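Side-chain contacts in haloacid delahogenase-like family hydrolase (Xanthomonas campestris pv. campestris, PDB 2PKE), which probably acts as a magnesium-dependent phosphatase of the haloacid dehalogenase-like superfamily: residues E39-G44 with Q97-I102; T167-L172 with L197-W202; V183-S188 with A238-L243. One frame throughout, in Å; residues are numbered along the deposited sequence. Where two conformers were deposited one is given.

Contact 1 (E39-G44 with Q97-I102); sequences EAILSG and QRIVEI
Ile-41 is the one side chain of residues 39-44 that reaches well across to helix 93-107, where Arg-98, Ile-99 and Ile-102 receive it. The two helices run in roughly opposite directions here, and no hydrogen bond joins them.

The buried part is purely apolar. CG1 of Ile-41 lies anti to the carbonyl carbon (chi1 -64°), and the nearly extended chi2 carries CD1 out to Ile-99 and Ile-102. This methyl meets Ile-102 CD1 tip to tip at 3.6 Å. Ile-99 comes in at a slant instead, with its CG1 3.7 Å from Ile-41 CD1. Branched, purely hydrocarbon side chains suit the place, since they pack in the buried interface between the helices without bringing a polar atom into it. Ile-99 also packs on Met-79 and Ile-80 of helix 72-86, and so ties a third helix to the pair.

Toward solvent the contact is mixed in character, although the arginine approaches just as closely. Arg-98 CB lies 3.8 Å from Ile-41 CD1, and beyond it the arginine slides along the isoleucine in the opposite sense. A bend at chi3 (43°) brings the guanidinium group obliquely to Ile-41 CG1, which is 3.5 Å from Arg-98 NH2. CB at its base and the guanidinium at its end thus touch the isoleucine, while the charge stays at the exposed surface, where NE forms a salt bridge with Asp-95.

These helices lie between strands 15-18 and 129-135 in the sequence, the position of the C1 cap in haloacid dehalogenase-like enzymes; the placement is consistent with such a cap, inside which the isoleucines provide helix-to-helix packing.

Contact 2 (T167-L172 with L197-W202); sequences TYARVL and LAIGGW
Ile-199 CD1 touches three residues on one side of helix 165-175: Tyr-168, Ala-169 and Leu-172. The isoleucine holds CG1 in the crowded position between its backbone N and carbonyl carbon (chi1 67°), and an extended chi2 then sends CD1 straight at the helix. There the methyl lies 3.8 Å from Ala-169 N and 3.9 Å from Tyr-168 CB. The small Ala-169 side chain lets it come so near the backbone, its own CB being 4.4 Å from Ile-199 CD1. Leu-172, one turn further along, crosses the isoleucine at a slant, with 4.0 Å between Leu-172 CD1 and Ile-199 CD1.

Tyr-168 offers only its CB; with CG anti to the carbonyl carbon (chi1 -78°) the ring is led away from the isoleucine, and its OH bonds Ser-191 O. Just after Ile-199, Gly-200 takes a positive phi of 105° and closes a Schellman motif, a backbone shape that glycine adopts easily.

Helices 165-175 and 189-198 lie beside each other on one face of the parallel sheet, the first seated on strand 182-186 through Tyr-168 on Met-184 and Leu-172 on Phe-182; beyond the glycines the chain enters neighbouring strand 202-205.

Contact 3 (V183-S188 with A238-L243); sequences VMIGNS and AAVRAL. With MG (magnesium ion), chain C.
Strand 182-186 belongs to the Rossmann-like parallel sheet of the haloacid dehalogenase fold, and its Val-183 and Ile-185 meet Leu-243 and Val-240 of helix 236-250. Val-183 has CG1 anti to its backbone N (chi1 -175°), which places this methyl 3.8 Å from Leu-243 CD1, the two side chains crossing at an angle. Ile-185 makes a looser contact, its CD1 4.4 Å from Val-240 CG2. Beta-branched residues fit an extended strand well, while the longer leucine spans from the helix down to the sheet; all four are buried.

Just past the C-terminal end of the strand, Asn-187 OD1 binds magnesium at 2.1 Å and its ND2 donates to a metal-bound water at 2.9 Å, so the amide is held at both ends. Asp-19 OD2, Asp-21 O and three waters complete six ligands, and Thr-23 OG1 bonds Asn-187 OD1 from the second shell. Ser-188 then N-caps helix 189-198 through Ser-191 N.

Strand 182-186 lies between strands 15-18 and 202-205 and bonds to both; helix 236-250 covers one face of these strands, with Val-240 also on Val-16 and Leu-243 also on Ile-204, while Met-184, present as selenomethionine, packs on Val-196 of helix 189-198 on the other.

Contacts 2 and 3 share the catalytic-core sheet, their centres 14 Å apart, and sandwich it: contact 2 joins helix 165-175 to the turn after helix 189-198 on one face, contact 3 packs a helix on the other. They meet directly, since Trp-202 O lies 3.0 Å from Met-184 N, a probable hydrogen bond between strands, and Trp-202 CE3 lies 3.5 Å from Leu-243 CD2. Contact 3 carries Asn-187 of the magnesium site; the Tyr-168 side chain of contact 2 comes within about 9 Å of the ion. Contact 1 stands apart in the probable cap, its centre about 40 Å from that of contact 2 and 39 Å from that of contact 3, across the centre of the chain.

Contact 1 (E39-G44 with Q97-I102)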
loop_
_atom_site.group_PDB
_atom_site.type_symbol
_atom_site.label_atom_id
_atom_site.label_comp_id
_atom_site.label_asym_id
_atom_site.label_seq_id
_atom_site.Cartn_x
_atom_site.Cartn_y
_atom_site.Cartn_z
ATOM N N GLU A 39 18.009 -18.298 9.824
ATOM C CA GLU A 39 19.318 -18.937 10.001
ATOM C C GLU A 39 19.204 -20.232 10.807
ATOM O O GLU A 39 19.825 -21.234 10.467
ATOM C CB GLU A 39 20.276 -17.917 10.656
ATOM C CG GLU A 39 21.629 -18.439 11.143
ATOM N N ALA A 40 18.369 -20.227 11.847
ATOM C CA ALA A 40 18.105 -21.432 12.656
ATOM C C ALA A 40 17.464 -22.519 11.806
ATOM O O ALA A 40 17.851 -23.669 11.898
ATOM C CB ALA A 40 17.247 -21.113 13.859
ATOM N N ILE A 41 16.498 -22.183 10.956
ATOM C CA ILE A 41 15.970 -23.201 9.991
ATOM C C ILE A 41 17.074 -23.762 9.068
ATOM O O ILE A 41 17.240 -25.006 8.908
ATOM C CB ILE A 41 14.823 -22.646 9.114
ATOM C CG1 ILE A 41 13.628 -22.293 9.984
ATOM C CG2 ILE A 41 14.414 -23.675 8.087
ATOM C CD1 ILE A 41 12.727 -21.344 9.364
ATOM N N LEU A 42 17.836 -22.854 8.463
ATOM C CA LEU A 42 18.930 -23.257 7.564
ATOM C C LEU A 42 19.995 -24.102 8.275
ATOM O O LEU A 42 20.604 -25.003 7.669
ATOM C CB LEU A 42 19.580 -22.027 6.911
ATOM C CG LEU A 42 18.802 -21.297 5.796
ATOM C CD1 LEU A 42 19.616 -20.142 5.332
ATOM C CD2 LEU A 42 18.503 -22.226 4.621
ATOM N N SER A 43 20.217 -23.843 9.563
ATOM C CA SER A 43 21.320 -24.516 10.263
ATOM C C SER A 43 21.240 -26.040 10.153
ATOM O O SER A 43 22.262 -26.704 10.236
ATOM C CB SER A 43 21.407 -24.081 11.736
ATOM O OG SER A 43 20.291 -24.550 12.479
ATOM N N GLY A 44 20.038 -26.584 9.937
ATOM C CA GLY A 44 19.845 -28.020 9.737
ATOM C C GLY A 44 20.237 -28.552 8.358
ATOM O O GLY A 44 20.130 -29.771 8.080
ATOM N N GLN A 97 7.438 -24.142 5.171
ATOM C CA GLN A 97 6.304 -23.850 6.031
ATOM C C GLN A 97 6.736 -22.942 7.175
ATOM O O GLN A 97 6.112 -21.899 7.425
ATOM C CB GLN A 97 5.710 -25.141 6.601
ATOM C CG GLN A 97 4.454 -24.941 7.448
ATOM C CD GLN A 97 3.524 -26.114 7.332
ATOM O OE1 GLN A 97 3.883 -27.239 7.686
ATOM N NE2 GLN A 97 2.326 -25.875 6.807
ATOM N N ARG A 98 7.825 -23.342 7.832
ATOM C CA ARG A 98 8.420 -22.584 8.941
ATOM C C ARG A 98 8.916 -21.192 8.548
ATOM O O ARG A 98 8.821 -20.254 9.313
ATOM C CB ARG A 98 9.536 -23.409 9.620
ATOM C CG ARG A 98 8.994 -24.350 10.635
ATOM C CD ARG A 98 9.846 -25.539 10.896
ATOM N NE ARG A 98 11.280 -25.295 11.023
ATOM C CZ ARG A 98 11.965 -25.227 12.163
ATOM N NH1 ARG A 98 11.361 -25.301 13.341
ATOM N NH2 ARG A 98 13.281 -25.065 12.127
ATOM N N ILE A 99 9.424 -21.045 7.341
ATOM C CA ILE A 99 9.782 -19.725 6.828
ATOM C C ILE A 99 8.510 -18.891 6.621
ATOM O O ILE A 99 8.476 -17.704 6.991
ATOM C CB ILE A 99 10.555 -19.829 5.542
ATOM C CG1 ILE A 99 11.938 -20.461 5.816
ATOM C CG2 ILE A 99 10.702 -18.446 4.872
ATOM C CD1 ILE A 99 12.704 -20.763 4.587
ATOM N N VAL A 100 7.460 -19.478 6.045
ATOM C CA VAL A 100 6.207 -18.722 5.902
ATOM C C VAL A 100 5.729 -18.230 7.279
ATOM O O VAL A 100 5.252 -17.110 7.388
ATOM C CB VAL A 100 5.084 -19.528 5.211
ATOM C CG1 VAL A 100 3.713 -18.758 5.294
ATOM C CG2 VAL A 100 5.495 -19.894 3.763
ATOM N N GLU A 101 5.846 -19.053 8.316
ATOM C CA GLU A 101 5.437 -18.653 9.680
ATOM C C GLU A 101 6.257 -17.516 10.229
ATOM O O GLU A 101 5.711 -16.639 10.878
ATOM C CB GLU A 101 5.489 -19.800 10.671
ATOM C CG GLU A 101 4.561 -20.949 10.325
ATOM C CD GLU A 101 3.082 -20.630 10.518
ATOM O OE1 GLU A 101 2.746 -19.523 11.010
ATOM O OE2 GLU A 101 2.259 -21.516 10.179
ATOM N N ILE A 102 7.558 -17.510 9.972
ATOM C CA ILE A 102 8.376 -16.356 10.314
ATOM C C ILE A 102 7.745 -15.096 9.744
ATOM O O ILE A 102 7.632 -14.065 10.393
ATOM C CB ILE A 102 9.814 -16.451 9.753
ATOM C CG1 ILE A 102 10.555 -17.645 10.340
ATOM C CG2 ILE A 102 10.594 -15.168 10.112
ATOM C CD1 ILE A 102 11.947 -17.803 9.771
#

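Contact 2 (T167-L172 with L197-W202)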
loop_
_atom_site.group_PDB
_atom_site.type_symbol
_atom_site.label_atom_id
_atom_site.label_comp_id
_atom_site.label_asym_id
_atom_site.label_seq_id
_atom_site.Cartn_x
_atom_site.Cartn_y
_atom_site.Cartn_z
ATOM N N THR A 167 9.410 11.933 -4.242
ATOM C CA THR A 167 8.282 11.525 -3.395
ATOM C C THR A 167 7.992 12.542 -2.288
ATOM O O THR A 167 6.836 12.936 -2.070
ATOM C CB THR A 167 8.488 10.126 -2.805
ATOM O OG1 THR A 167 8.611 9.197 -3.883
ATOM C CG2 THR A 167 7.304 9.718 -1.959
ATOM N N TYR A 168 9.030 12.923 -1.566
ATOM C CA TYR A 168 8.864 13.932 -0.559
ATOM C C TYR A 168 8.289 15.205 -1.155
ATOM O O TYR A 168 7.352 15.771 -0.591
ATOM C CB TYR A 168 10.141 14.179 0.196
ATOM C CG TYR A 168 10.492 13.167 1.261
ATOM C CD1 TYR A 168 9.791 13.109 2.468
ATOM C CD2 TYR A 168 11.566 12.292 1.085
ATOM C CE1 TYR A 168 10.176 12.137 3.482
ATOM C CE2 TYR A 168 11.947 11.383 2.077
ATOM C CZ TYR A 168 11.231 11.316 3.260
ATOM O OH TYR A 168 11.587 10.423 4.251
ATOM N N ALA A 169 8.787 15.640 -2.323
ATOM C CA ALA A 169 8.255 16.863 -2.972
ATOM C C ALA A 169 6.759 16.724 -3.324
ATOM O O ALA A 169 5.975 17.660 -3.156
ATOM C CB ALA A 169 9.072 17.180 -4.224
ATOM N N ARG A 170 6.386 15.534 -3.779
ATOM C CA ARG A 170 5.017 15.250 -4.120
ATOM C C ARG A 170 4.129 15.361 -2.869
ATOM O O ARG A 170 3.072 16.023 -2.897
ATOM C CB ARG A 170 4.930 13.875 -4.753
ATOM C CG ARG A 170 3.497 13.418 -4.904
ATOM C CD ARG A 170 3.358 12.005 -5.408
ATOM N NE ARG A 170 3.707 10.900 -4.501
ATOM C CZ ARG A 170 3.189 10.629 -3.291
ATOM N NH1 ARG A 170 2.302 11.427 -2.697
ATOM N NH2 ARG A 170 3.599 9.525 -2.653
ATOM N N VAL A 171 4.596 14.787 -1.758
ATOM C CA VAL A 171 3.836 14.819 -0.505
ATOM C C VAL A 171 3.637 16.274 -0.109
ATOM O O VAL A 171 2.496 16.713 0.147
ATOM C CB VAL A 171 4.529 14.031 0.619
ATOM C CG1 VAL A 171 3.829 14.234 1.958
ATOM C CG2 VAL A 171 4.589 12.554 0.270
ATOM N N LEU A 172 4.717 17.052 -0.109
ATOM C CA LEU A 172 4.597 18.468 0.223
ATOM C C LEU A 172 3.733 19.270 -0.710
ATOM O O LEU A 172 3.092 20.239 -0.283
ATOM C CB LEU A 172 5.981 19.126 0.335
ATOM C CG LEU A 172 6.861 18.654 1.494
ATOM C CD1 LEU A 172 8.145 19.504 1.594
ATOM C CD2 LEU A 172 6.123 18.623 2.834
ATOM N N LEU A 197 16.544 17.026 3.041
ATOM C CA LEU A 197 17.598 18.035 2.895
ATOM C C LEU A 197 17.763 18.342 1.419
ATOM O O LEU A 197 17.845 19.492 1.026
ATOM C CB LEU A 197 18.933 17.583 3.508
ATOM C CG LEU A 197 18.919 17.336 5.035
ATOM C CD1 LEU A 197 20.276 16.955 5.555
ATOM C CD2 LEU A 197 18.407 18.536 5.717
ATOM N N ALA A 198 17.730 17.314 0.587
ATOM C CA ALA A 198 17.923 17.503 -0.862
ATOM C C ALA A 198 16.909 18.386 -1.564
ATOM O O ALA A 198 17.250 19.054 -2.526
ATOM C CB ALA A 198 17.982 16.114 -1.559
ATOM N N ILE A 199 15.661 18.395 -1.101
ATOM C CA ILE A 199 14.609 19.256 -1.672
ATOM C C ILE A 199 14.446 20.596 -0.956
ATOM O O ILE A 199 13.616 21.412 -1.346
ATOM C CB ILE A 199 13.245 18.556 -1.764
ATOM C CG1 ILE A 199 12.666 18.267 -0.371
ATOM C CG2 ILE A 199 13.326 17.269 -2.665
ATOM C CD1 ILE A 199 11.171 17.872 -0.447
ATOM N N GLY A 200 15.284 20.834 0.048
ATOM C CA GLY A 200 15.343 22.107 0.749
ATOM C C GLY A 200 14.708 22.101 2.134
ATOM O O GLY A 200 14.486 23.155 2.711
ATOM N N GLY A 201 14.437 20.915 2.663
ATOM C CA GLY A 201 13.790 20.784 3.990
ATOM C C GLY A 201 14.801 20.665 5.106
ATOM O O GLY A 201 16.005 20.896 4.927
ATOM N N TRP A 202 14.287 20.313 6.261
ATOM C CA TRP A 202 15.042 20.206 7.467
ATOM C C TRP A 202 14.868 18.815 8.003
ATOM O O TRP A 202 13.924 18.133 7.686
ATOM C CB TRP A 202 14.548 21.197 8.515
ATOM C CG TRP A 202 14.473 22.614 8.009
ATOM C CD1 TRP A 202 13.455 23.174 7.332
ATOM C CD2 TRP A 202 15.460 23.629 8.165
ATOM N NE1 TRP A 202 13.731 24.480 7.044
ATOM C CE2 TRP A 202 14.953 24.797 7.552
ATOM C CE3 TRP A 202 16.722 23.676 8.767
ATOM C CZ2 TRP A 202 15.679 25.981 7.476
ATOM C CZ3 TRP A 202 17.445 24.871 8.695
ATOM C CH2 TRP A 202 16.908 26.010 8.073
#

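Contact 3 (V183-S188 with A238-L243)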
loop_
_atom_site.group_PDB
_atom_site.type_symbol
_atom_site.label_atom_id
_atom_site.label_comp_id
_atom_site.label_asym_id
_atom_site.label_seq_id
_atom_site.Cartn_x
_atom_site.Cartn_y
_atom_site.Cartn_z
ATOM N N VAL A 183 10.008 19.850 8.500
ATOM C CA VAL A 183 11.044 19.072 9.163
ATOM C C VAL A 183 10.614 17.614 9.112
ATOM O O VAL A 183 9.484 17.286 9.406
ATOM C CB VAL A 183 11.256 19.490 10.661
ATOM C CG1 VAL A 183 12.420 18.741 11.256
ATOM C CG2 VAL A 183 11.520 21.005 10.796
HETATM N N MSE A 184 11.550 16.734 8.796
HETATM C CA MSE A 184 11.304 15.290 8.836
HETATM C C MSE A 184 12.143 14.644 9.943
HETATM O O MSE A 184 13.360 14.925 10.021
HETATM C CB MSE A 184 11.645 14.665 7.490
HETATM C CG MSE A 184 11.485 13.131 7.494
HETATM SE SE MSE A 184 9.671 12.444 7.529
HETATM C CE MSE A 184 10.350 10.634 7.493
ATOM N N ILE A 185 11.492 13.785 10.762
ATOM C CA ILE A 185 12.161 13.073 11.870
ATOM C C ILE A 185 12.253 11.599 11.534
ATOM O O ILE A 185 11.247 10.968 11.226
ATOM C CB ILE A 185 11.448 13.245 13.219
ATOM C CG1 ILE A 185 11.294 14.726 13.596
ATOM C CG2 ILE A 185 12.205 12.470 14.330
ATOM C CD1 ILE A 185 10.618 14.963 14.914
ATOM N N GLY A 186 13.463 11.049 11.565
ATOM C CA GLY A 186 13.625 9.631 11.340
ATOM C C GLY A 186 14.949 9.030 11.746
ATOM O O GLY A 186 15.875 9.716 12.146
ATOM N N ASN A 187 15.030 7.713 11.645
ATOM C CA ASN A 187 16.213 6.984 12.070
ATOM C C ASN A 187 17.188 6.659 10.969
ATOM O O ASN A 187 18.262 6.159 11.274
ATOM C CB ASN A 187 15.815 5.684 12.755
ATOM C CG ASN A 187 15.190 4.673 11.806
ATOM O OD1 ASN A 187 14.025 4.821 11.428
ATOM N ND2 ASN A 187 15.942 3.633 11.437
ATOM N N SER A 188 16.797 6.870 9.707
ATOM C CA SER A 188 17.678 6.577 8.555
ATOM C C SER A 188 18.081 7.886 7.862
ATOM O O SER A 188 17.233 8.581 7.357
ATOM C CB SER A 188 16.942 5.663 7.569
ATOM O OG SER A 188 17.666 5.540 6.362
ATOM N N ALA A 238 12.406 20.329 21.269
ATOM C CA ALA A 238 13.450 21.383 21.310
ATOM C C ALA A 238 14.162 21.552 19.953
ATOM O O ALA A 238 14.460 22.665 19.520
ATOM C CB ALA A 238 14.497 21.082 22.431
ATOM N N ALA A 239 14.413 20.436 19.293
ATOM C CA ALA A 239 15.101 20.412 17.993
ATOM C C ALA A 239 14.228 21.042 16.943
ATOM O O ALA A 239 14.720 21.820 16.160
ATOM C CB ALA A 239 15.545 18.973 17.596
ATOM N N VAL A 240 12.930 20.757 16.976
ATOM C CA VAL A 240 11.980 21.353 16.024
ATOM C C VAL A 240 11.975 22.873 16.188
ATOM O O VAL A 240 12.044 23.627 15.192
ATOM C CB VAL A 240 10.540 20.772 16.169
ATOM C CG1 VAL A 240 9.457 21.682 15.371
ATOM C CG2 VAL A 240 10.524 19.329 15.708
ATOM N N ARG A 241 11.923 23.311 17.448
ATOM C CA ARG A 241 11.903 24.715 17.770
ATOM C C ARG A 241 13.171 25.412 17.300
ATOM O O ARG A 241 13.104 26.547 16.866
ATOM C CB ARG A 241 11.796 24.916 19.265
ATOM C CG ARG A 241 10.457 24.694 19.798
ATOM C CD ARG A 241 10.431 24.812 21.321
ATOM N NE ARG A 241 9.342 23.980 21.735
ATOM C CZ ARG A 241 9.429 22.928 22.535
ATOM N NH1 ARG A 241 10.572 22.609 23.160
ATOM N NH2 ARG A 241 8.316 22.234 22.754
ATOM N N ALA A 242 14.320 24.731 17.435
ATOM C CA ALA A 242 15.595 25.299 17.079
ATOM C C ALA A 242 15.672 25.447 15.563
ATOM O O ALA A 242 16.149 26.470 15.067
ATOM C CB ALA A 242 16.792 24.401 17.610
ATOM N N LEU A 243 15.194 24.428 14.846
ATOM C CA LEU A 243 15.142 24.454 13.387
ATOM C C LEU A 243 14.208 25.543 12.908
ATOM O O LEU A 243 14.535 26.259 11.958
ATOM C CB LEU A 243 14.781 23.085 12.819
ATOM C CG LEU A 243 15.954 22.059 12.944
ATOM C CD1 LEU A 243 15.392 20.623 12.651
ATOM C CD2 LEU A 243 17.118 22.436 12.060
HETATM MG MG MG C . 12.658 3.839 10.202
HETATM O O HOH W 1 13.803 2.114 10.191
HETATM O O HOH W 2 13.810 4.757 8.598
HETATM O O HOH W 3 11.140 3.343 8.772
#